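Local coordinates for protein retinoic acid receptor (Platynereis dumerilii, PDB 6EU9) that binds all-trans retinoic acid through its ligand-binding domain and probably acts as a ligand-sensing transcriptional regulator linked to neuronal differentiation, at residues A[57-61]-A[90-94]. Residue numbers count along the deposited sequence, not the author numbering.
Sequences AIANV and IIILR
A steep crossing of two helices can be held by a few side chains, as in this nuclear receptor ligand-binding domain. Residues 57-61, within helix 47-66, and residues 90-94, within helix 76-97, are both regular alpha-helix; Arg94 N donates to Ile90 O at 2.8 Å. The segment axes cross at 105° and approach to 10.3 Å, with Ala57 CA 6.8 Å from Ile91 CA and Val61 CA 7.2 Å from Ile90 CA.

Val61 and Ile91 dominate the interface, both with CB directed toward the opposing helix. Val61 is t (chi1 177°), placing CG2 3.8 Å from Ile91 CG1 and CG1 4.0 Å from Ile90 CD1. Ile91 is mt (-85°, 169°), so its CG1-CD1 arm reaches across and its CD1 methyl rests against both Ala57 CB, at 4.3 Å, and Ile58 CG1, at 3.7 Å. Ile58 is also mt (chi1 -78°, chi2 173°); its CA-to-CB bond points away from 90-94, and it packs on Ile232, Met235 and Leu236 of the C-terminal helix 230-236. Ile90, mt as well (chi1 -64°, chi2 165°), additionally touches Ser152 of helix 145-156, within the layered helical sandwich of this fold.

Arg94 has chi1 between wells at -101°, then t at chi2 (162°) and chi3 (-170°), with chi4 at -131°. It spans the gap toward 57-61, bringing NH1 to 3.9 Å from Asn60 CB and 4.3 Å from Val61 N; NH2 hydrogen-bonds to Thr22 OG1. The chemistry thus implies cohesion by apolar side-chain packing between the segments, while the arginine's polar bonding is directed beyond them.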
# COMPACT_ATOMS: atom_id res chain seq x y z
N ALA A 57 2.62 6.66 17.00
CA ALA A 57 2.40 7.88 16.27
C ALA A 57 2.30 7.61 14.79
O ALA A 57 1.41 8.11 14.12
CB ALA A 57 3.50 8.89 16.61
N ILE A 58 3.25 6.80 14.31
CA ILE A 58 3.23 6.27 12.94
C ILE A 58 1.99 5.39 12.79
O ILE A 58 1.34 5.35 11.77
CB ILE A 58 4.52 5.48 12.63
CG1 ILE A 58 5.66 6.49 12.34
CG2 ILE A 58 4.41 4.61 11.38
CD1 ILE A 58 7.05 5.88 12.17
N ALA A 59 1.71 4.64 13.84
CA ALA A 59 0.79 3.53 13.74
C ALA A 59 -0.56 4.17 13.47
O ALA A 59 -1.30 3.67 12.59
CB ALA A 59 0.80 2.71 15.02
N ASN A 60 -0.83 5.28 14.17
CA ASN A 60 -2.12 5.91 14.02
C ASN A 60 -2.32 6.56 12.67
O ASN A 60 -3.42 6.53 12.15
CB ASN A 60 -2.31 6.92 15.13
CG ASN A 60 -2.53 6.25 16.46
OD1 ASN A 60 -3.18 5.21 16.52
ND2 ASN A 60 -2.05 6.88 17.54
N VAL A 61 -1.26 7.09 12.07
CA VAL A 61 -1.35 7.71 10.77
C VAL A 61 -1.73 6.67 9.73
O VAL A 61 -2.51 6.99 8.82
CB VAL A 61 -0.05 8.40 10.32
CG1 VAL A 61 -0.19 8.97 8.89
CG2 VAL A 61 0.36 9.44 11.34
N ILE A 90 2.43 14.36 8.36
CA ILE A 90 1.18 14.26 9.11
C ILE A 90 1.47 14.28 10.62
O ILE A 90 0.77 14.89 11.41
CB ILE A 90 0.33 13.05 8.67
CG1 ILE A 90 -0.09 13.26 7.23
CG2 ILE A 90 -0.93 12.87 9.48
CD1 ILE A 90 -0.64 12.07 6.46
N ILE A 91 2.51 13.57 11.05
CA ILE A 91 2.90 13.50 12.46
C ILE A 91 3.32 14.86 12.98
O ILE A 91 3.00 15.21 14.09
CB ILE A 91 4.07 12.48 12.62
CG1 ILE A 91 3.49 11.08 12.76
CG2 ILE A 91 5.10 12.80 13.71
CD1 ILE A 91 4.54 10.02 12.64
N ILE A 92 4.06 15.61 12.16
CA ILE A 92 4.41 16.92 12.59
C ILE A 92 3.17 17.78 12.72
O ILE A 92 2.99 18.56 13.65
CB ILE A 92 5.48 17.50 11.67
CG1 ILE A 92 6.75 16.64 11.83
CG2 ILE A 92 5.74 18.99 11.96
CD1 ILE A 92 7.81 16.82 10.78
N LEU A 93 2.28 17.67 11.76
CA LEU A 93 1.04 18.45 11.77
C LEU A 93 0.21 18.10 12.98
O LEU A 93 -0.39 18.92 13.59
CB LEU A 93 0.30 18.23 10.45
CG LEU A 93 -0.71 19.33 10.12
CD1 LEU A 93 -0.11 20.72 9.97
CD2 LEU A 93 -1.31 18.92 8.80
N ARG A 94 0.16 16.83 13.32
CA ARG A 94 -0.60 16.34 14.43
C ARG A 94 -0.03 16.86 15.72
O ARG A 94 -0.71 17.28 16.63
CB ARG A 94 -0.61 14.85 14.41
CG ARG A 94 -1.89 14.33 13.86
CD ARG A 94 -1.71 12.86 13.42
NE ARG A 94 -2.86 12.41 12.67
CZ ARG A 94 -3.53 11.27 12.89
NH1 ARG A 94 -3.17 10.46 13.87
NH2 ARG A 94 -4.57 11.01 12.15